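PDB 2OUI: NADP-dependent alcohol dehydrogenase from Entamoeba histolytica, which probably catalyses the NADP(H)-dependent, zinc-assisted interconversion of alcohols and the corresponding aldehydes or ketones, working as a tetramer of the medium-chain dehydrogenase family. Local coordinates for residues Thr38-Thr43 / Met55-Glu60; Ala85-Trp90 / Trp110-Phe115. The protein carries 1 engineered substitution. All coordinates share one frame; numbering follows the deposited sequence.

Contact 1 (Thr38-Thr43 / Met55-Glu60); sequences TSDTHT and MILGHE. With ZN (zinc ion), chain E; CAC (cacodylate ion), chain H; EDO (1,2-ethanediol), chain I; NO3 (nitrate ion), chain F.
Ser39, early in helix 38-46, brings CB to the rim of the His59 imidazole, 4.1 Å from CE1, near the ring plane. Its hydroxyl, beside its own backbone N and anti to the carbonyl carbon (chi1 -61°), reaches into the metal site, where OG accepts from the hydroxyl O2 of an ethanediol and approaches O2 of a cacodylate, both molecules probably from the crystallisation liquor. That OG to cacodylate O2 separation, 2.4 Å, is suspiciously short, and the proton's position there is doubtful. One residue on, Asp40 is the main link between the segments. Its OD2 takes the backbone N-H of Gly58 at 2.9 Å, nearly in line with the C-O bond though with a bent N-H angle of 146°. The same oxygen lies 3.7 Å from Leu57 CB. OD1 comes up to the imidazole edge instead, 3.6 Å from His59 CE1, carboxylate and ring standing 88° apart, tip to tip. Ser113 OG, from outside the two segments, probably hydrogen-bonds to both Asp40 OD1 and His59 ND1. A turn further along, Thr43 packs CG2 against Met55 CE at 4.2 Å, and its hydroxyl bonds to Tyr267. His59 binds zinc through NE2 at 2.1 Å; Cys37 and Asp150 complete the protein ligands, and cacodylate O2 is the fourth, at 1.9 Å. This is the catalytic-type zinc site of medium-chain alcohol dehydrogenases, where a serine or threonine hydroxyl placed like that of Ser39 probably begins the proton relay from the alcohol. Zinc at NE2 and Ser113 at ND1 hold the imidazole at both nitrogens, with Asp40 probably positioning Ser113 as second shell.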
loop_
_atom_site.group_PDB
_atom_site.type_symbol
_atom_site.label_atom_id
_atom_site.label_comp_id
_atom_site.label_asym_id
_atom_site.label_seq_id
_atom_site.Cartn_x
_atom_site.Cartn_y
_atom_site.Cartn_z
ATOM N N THR A 38 6.908 -30.842 5.610
ATOM C CA THR A 38 8.265 -30.641 6.109
ATOM C C THR A 38 8.257 -29.943 7.469
ATOM O O THR A 38 9.080 -30.243 8.325
ATOM C CB THR A 38 9.060 -29.786 5.089
ATOM O OG1 THR A 38 8.984 -30.422 3.800
ATOM C CG2 THR A 38 10.521 -29.694 5.476
ATOM N N SER A 39 7.315 -29.030 7.683
ATOM C CA SER A 39 7.271 -28.298 8.957
ATOM C C SER A 39 7.213 -29.258 10.127
ATOM O O SER A 39 7.866 -29.051 11.153
ATOM C CB SER A 39 6.092 -27.341 9.022
ATOM O OG SER A 39 6.191 -26.376 7.996
ATOM N N ASP A 40 6.416 -30.318 9.994
ATOM C CA ASP A 40 6.297 -31.264 11.096
ATOM C C ASP A 40 7.580 -32.042 11.358
ATOM O O ASP A 40 7.820 -32.479 12.492
ATOM C CB ASP A 40 5.122 -32.220 10.864
ATOM C CG ASP A 40 3.770 -31.600 11.272
ATOM O OD1 ASP A 40 3.733 -30.468 11.831
ATOM O OD2 ASP A 40 2.741 -32.273 11.067
ATOM N N THR A 41 8.411 -32.208 10.327
ATOM C CA THR A 41 9.736 -32.788 10.547
ATOM C C THR A 41 10.646 -31.833 11.361
ATOM O O THR A 41 11.387 -32.297 12.234
ATOM C CB THR A 41 10.439 -33.249 9.217
ATOM O OG1 THR A 41 10.868 -32.105 8.470
ATOM C CG2 THR A 41 9.495 -34.079 8.357
ATOM N N HIS A 42 10.575 -30.520 11.098
ATOM C CA HIS A 42 11.329 -29.531 11.917
ATOM C C HIS A 42 10.826 -29.588 13.362
ATOM O O HIS A 42 11.609 -29.652 14.309
ATOM C CB HIS A 42 11.175 -28.079 11.424
ATOM C CG HIS A 42 11.541 -27.849 9.985
ATOM N ND1 HIS A 42 12.454 -28.625 9.304
ATOM C CD2 HIS A 42 11.147 -26.881 9.116
ATOM C CE1 HIS A 42 12.591 -28.163 8.070
ATOM N NE2 HIS A 42 11.798 -27.112 7.928
ATOM N N THR A 43 9.505 -29.583 13.522
ATOM C CA THR A 43 8.898 -29.597 14.856
ATOM C C THR A 43 9.308 -30.830 15.654
ATOM O O THR A 43 9.730 -30.709 16.814
ATOM C CB THR A 43 7.361 -29.457 14.730
ATOM O OG1 THR A 43 7.073 -28.213 14.083
ATOM C CG2 THR A 43 6.664 -29.538 16.096
ATOM N N MET A 55 0.987 -34.358 21.200
ATOM C CA MET A 55 0.364 -33.485 20.192
ATOM C C MET A 55 0.149 -34.210 18.868
ATOM O O MET A 55 1.114 -34.612 18.198
ATOM C CB MET A 55 1.187 -32.221 19.936
ATOM C CG MET A 55 0.547 -31.320 18.898
ATOM S SD MET A 55 1.496 -29.834 18.617
ATOM C CE MET A 55 2.872 -30.554 17.706
ATOM N N ILE A 56 -1.112 -34.337 18.466
ATOM C CA ILE A 56 -1.435 -34.931 17.166
ATOM C C ILE A 56 -0.892 -34.073 16.019
ATOM O O ILE A 56 -0.953 -32.847 16.083
ATOM C CB ILE A 56 -2.937 -35.188 17.016
ATOM C CG1 ILE A 56 -3.337 -36.261 18.049
ATOM C CG2 ILE A 56 -3.249 -35.608 15.573
ATOM C CD1 ILE A 56 -4.816 -36.538 18.152
ATOM N N LEU A 57 -0.325 -34.736 15.003
ATOM C CA LEU A 57 0.415 -34.036 13.955
ATOM C C LEU A 57 -0.470 -33.734 12.758
ATOM O O LEU A 57 -1.627 -34.138 12.733
ATOM C CB LEU A 57 1.644 -34.849 13.539
ATOM C CG LEU A 57 2.703 -34.951 14.638
ATOM C CD1 LEU A 57 3.681 -36.032 14.294
ATOM C CD2 LEU A 57 3.408 -33.599 14.810
ATOM N N GLY A 58 0.083 -33.004 11.791
ATOM C CA GLY A 58 -0.622 -32.695 10.549
ATOM C C GLY A 58 -1.488 -31.451 10.541
ATOM O O GLY A 58 -2.166 -31.118 11.531
ATOM N N HIS A 59 -1.486 -30.754 9.408
ATOM C CA HIS A 59 -2.258 -29.533 9.262
ATOM C C HIS A 59 -2.728 -29.302 7.819
ATOM O O HIS A 59 -2.981 -28.163 7.409
ATOM C CB HIS A 59 -1.482 -28.311 9.791
ATOM C CG HIS A 59 -0.066 -28.209 9.292
ATOM N ND1 HIS A 59 1.018 -28.595 10.051
ATOM C CD2 HIS A 59 0.442 -27.748 8.120
ATOM C CE1 HIS A 59 2.132 -28.398 9.360
ATOM N NE2 HIS A 59 1.809 -27.885 8.186
ATOM N N GLU A 60 -2.872 -30.390 7.060
ATOM C CA GLU A 60 -3.335 -30.314 5.689
ATOM C C GLU A 60 -4.398 -31.396 5.507
ATOM O O GLU A 60 -4.079 -32.575 5.541
ATOM C CB GLU A 60 -2.165 -30.586 4.745
ATOM C CG GLU A 60 -1.136 -29.458 4.752
ATOM C CD GLU A 60 0.182 -29.862 4.124
ATOM O OE1 GLU A 60 0.351 -29.600 2.908
ATOM O OE2 GLU A 60 1.020 -30.480 4.832
HETATM ZN ZN ZN E . 2.980 -27.165 6.640
HETATM AS AS CAC H . 3.376 -24.113 7.567
HETATM O O1 CAC H . 3.508 -23.486 5.958
HETATM O O2 CAC H . 3.917 -25.792 7.625
HETATM C C1 CAC H . 4.600 -23.223 8.800
HETATM C C2 CAC H . 1.524 -24.048 8.208
HETATM C C1 EDO I . 6.572 -24.145 5.061
HETATM O O1 EDO I . 7.811 -23.440 5.230
HETATM C C2 EDO I . 6.842 -25.637 4.884
HETATM O O2 EDO I . 7.925 -26.129 5.698
HETATM N N NO3 F . 8.660 -27.567 1.442
HETATM O O1 NO3 F . 7.998 -28.629 2.081
HETATM O O2 NO3 F . 8.151 -27.044 0.273
HETATM O O3 NO3 F . 9.838 -27.028 1.969
#

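Contact 2 (Ala85-Trp90 / Trp110-Phe115); sequences AITPDW and WKFSNF
Lys111 NZ and Asp89 OD2 form a salt bridge of 2.7 Å, the ammonium arriving on the syn side of the carboxylate and 22° out of its plane. A final bend in the lysine chain (chi4 -67°) turns NZ toward the aspartate. Each charge has a second partner: NZ also donates to Gly108 O, and OD2 is hydrogen-bonded to Ser103 OG. On the way there the lysine passes Thr87, its CE 3.3 Å from Thr87 O. A water bridges the two segments, donating to Ala85 O at 2.7 Å, accepting from Lys111 N at 2.9 Å and bonded to Thr87 OG1 at 2.8 Å; that threonine hydroxyl is further tied to Asn127 OD1. Both segments are loops of the GroES-like catalytic domain, one following strand 80-83 and the other leading toward strand 124-126, and they flank the zinc pocket. On the pocket side Ile86 CD1 packs on Trp110 CB at 3.7 Å, and Trp110 lays its indole edge-to-face with the ring of His59. Asn114 covers one face of that indole with CB, while its ND2 donates to Trp110 O at 2.8 Å. Trp110 NE1 makes a weak bond to Phe112 O. Backbone N-H groups of Asn114 and Phe115 share Lys111 O. Against the ring of Phe112, Thr87 rests its methyl, CG2 to CE2 3.8 Å.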
loop_
_atom_site.group_PDB
_atom_site.type_symbol
_atom_site.label_atom_id
_atom_site.label_comp_id
_atom_site.label_asym_id
_atom_site.label_seq_id
_atom_site.Cartn_x
_atom_site.Cartn_y
_atom_site.Cartn_z
ATOM N N ALA A 85 -4.610 -24.769 6.874
ATOM C CA ALA A 85 -3.666 -25.076 7.959
ATOM C C ALA A 85 -3.815 -24.044 9.082
ATOM O O ALA A 85 -3.617 -24.364 10.254
ATOM C CB ALA A 85 -2.207 -25.078 7.453
ATOM N N ILE A 86 -4.142 -22.803 8.688
ATOM C CA ILE A 86 -4.272 -21.666 9.614
ATOM C C ILE A 86 -5.749 -21.394 9.813
ATOM O O ILE A 86 -6.503 -21.197 8.844
ATOM C CB ILE A 86 -3.504 -20.389 9.127
ATOM C CG1 ILE A 86 -1.997 -20.464 9.506
ATOM C CG2 ILE A 86 -4.064 -19.112 9.766
ATOM C CD1 ILE A 86 -1.255 -21.740 9.079
ATOM N N THR A 87 -6.164 -21.456 11.073
ATOM C CA THR A 87 -7.577 -21.314 11.449
ATOM C C THR A 87 -7.638 -20.219 12.527
ATOM O O THR A 87 -7.651 -20.509 13.730
ATOM C CB THR A 87 -8.167 -22.645 12.028
ATOM O OG1 THR A 87 -7.322 -23.097 13.088
ATOM C CG2 THR A 87 -8.272 -23.740 10.969
ATOM N N PRO A 88 -7.662 -18.945 12.109
ATOM C CA PRO A 88 -7.560 -17.838 13.069
ATOM C C PRO A 88 -8.727 -17.697 14.066
ATOM O O PRO A 88 -9.837 -18.227 13.856
ATOM C CB PRO A 88 -7.529 -16.582 12.157
ATOM C CG PRO A 88 -7.055 -17.095 10.824
ATOM C CD PRO A 88 -7.743 -18.463 10.723
ATOM N N ASP A 89 -8.453 -16.987 15.150
ATOM C CA ASP A 89 -9.495 -16.487 16.059
ATOM C C ASP A 89 -9.753 -15.084 15.524
ATOM O O ASP A 89 -8.957 -14.158 15.768
ATOM C CB ASP A 89 -8.949 -16.394 17.482
ATOM C CG ASP A 89 -8.207 -17.682 17.928
ATOM O OD1 ASP A 89 -8.870 -18.711 18.197
ATOM O OD2 ASP A 89 -6.953 -17.649 18.019
ATOM N N TRP A 90 -10.825 -14.939 14.758
ATOM C CA TRP A 90 -11.018 -13.729 13.930
ATOM C C TRP A 90 -11.262 -12.405 14.695
ATOM O O TRP A 90 -11.135 -11.322 14.116
ATOM C CB TRP A 90 -12.092 -14.003 12.852
ATOM C CG TRP A 90 -11.566 -14.926 11.793
ATOM C CD1 TRP A 90 -11.682 -16.292 11.749
ATOM C CD2 TRP A 90 -10.770 -14.553 10.674
ATOM N NE1 TRP A 90 -11.020 -16.789 10.640
ATOM C CE2 TRP A 90 -10.456 -15.735 9.960
ATOM C CE3 TRP A 90 -10.305 -13.313 10.180
ATOM C CZ2 TRP A 90 -9.690 -15.721 8.787
ATOM C CZ3 TRP A 90 -9.541 -13.304 9.013
ATOM C CH2 TRP A 90 -9.228 -14.491 8.341
ATOM N N TRP A 110 -1.802 -20.433 13.473
ATOM C CA TRP A 110 -1.383 -21.776 13.096
ATOM C C TRP A 110 -1.512 -22.663 14.343
ATOM O O TRP A 110 -0.621 -22.691 15.211
ATOM C CB TRP A 110 0.049 -21.771 12.538
ATOM C CG TRP A 110 0.620 -23.163 12.312
ATOM C CD1 TRP A 110 -0.078 -24.317 12.013
ATOM C CD2 TRP A 110 2.005 -23.524 12.329
ATOM N NE1 TRP A 110 0.804 -25.377 11.873
ATOM C CE2 TRP A 110 2.080 -24.921 12.085
ATOM C CE3 TRP A 110 3.189 -22.812 12.578
ATOM C CZ2 TRP A 110 3.298 -25.608 12.045
ATOM C CZ3 TRP A 110 4.389 -23.491 12.556
ATOM C CH2 TRP A 110 4.439 -24.884 12.282
ATOM N N LYS A 111 -2.642 -23.362 14.435
ATOM C CA LYS A 111 -2.952 -24.138 15.632
ATOM C C LYS A 111 -2.558 -25.605 15.450
ATOM O O LYS A 111 -1.757 -26.159 16.254
ATOM C CB LYS A 111 -4.448 -23.990 15.991
ATOM C CG LYS A 111 -4.829 -22.515 16.196
ATOM C CD LYS A 111 -6.232 -22.339 16.792
ATOM C CE LYS A 111 -6.578 -20.805 16.836
ATOM N NZ LYS A 111 -5.719 -20.053 17.798
ATOM N N PHE A 112 -3.140 -26.224 14.419
ATOM C CA PHE A 112 -2.916 -27.639 14.091
ATOM C C PHE A 112 -1.416 -27.967 14.011
ATOM O O PHE A 112 -0.716 -27.421 13.166
ATOM C CB PHE A 112 -3.488 -27.972 12.716
ATOM C CG PHE A 112 -5.003 -27.928 12.615
ATOM C CD1 PHE A 112 -5.813 -28.578 13.541
ATOM C CD2 PHE A 112 -5.597 -27.331 11.510
ATOM C CE1 PHE A 112 -7.232 -28.575 13.407
ATOM C CE2 PHE A 112 -6.999 -27.327 11.363
ATOM C CZ PHE A 112 -7.808 -27.940 12.318
ATOM N N SER A 113 -0.956 -28.903 14.843
ATOM C CA SER A 113 0.451 -29.368 14.891
ATOM C C SER A 113 1.453 -28.263 15.227
ATOM O O SER A 113 2.657 -28.465 15.096
ATOM C CB SER A 113 0.892 -30.191 13.646
ATOM O OG SER A 113 1.390 -29.380 12.584
ATOM N N ASN A 114 0.953 -27.106 15.662
ATOM C CA ASN A 114 1.794 -26.118 16.366
ATOM C C ASN A 114 1.620 -26.284 17.886
ATOM O O ASN A 114 2.541 -26.748 18.579
ATOM C CB ASN A 114 1.477 -24.691 15.868
ATOM C CG ASN A 114 2.286 -23.612 16.575
ATOM O OD1 ASN A 114 3.196 -23.898 17.381
ATOM N ND2 ASN A 114 1.974 -22.347 16.252
ATOM N N PHE A 115 0.429 -25.962 18.402
ATOM C CA PHE A 115 0.139 -26.137 19.815
ATOM C C PHE A 115 -1.222 -26.813 20.058
ATOM O O PHE A 115 -1.584 -27.057 21.207
ATOM C CB PHE A 115 0.221 -24.795 20.561
ATOM C CG PHE A 115 -0.662 -23.718 19.970
ATOM C CD1 PHE A 115 -2.018 -23.646 20.305
ATOM C CD2 PHE A 115 -0.137 -22.781 19.085
ATOM C CE1 PHE A 115 -2.839 -22.649 19.762
ATOM C CE2 PHE A 115 -0.949 -21.801 18.543
ATOM C CZ PHE A 115 -2.305 -21.745 18.881
HETATM O O HOH W 1 -4.765 -24.255 12.663
#

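The two contacts follow one another along the chain, contact 1 closing before contact 2 opens, and their centres lie about 12 Å apart within the GroES-like catalytic domain. Contact 1 sets helix 38-46 against the run that leaves strand 55-56; contact 2 joins two loops, after strand 80-83 and before strand 124-126. They meet directly: the 110-115 loop lends contact 1 its second-shell serine, Ala85 packs on His59 and Asn114 on Met55. That loop therefore backs the zinc ligand from contact 1, while Ile86 stands near the cacodylate, so both contacts help frame the metal and what is probably the substrate pocket.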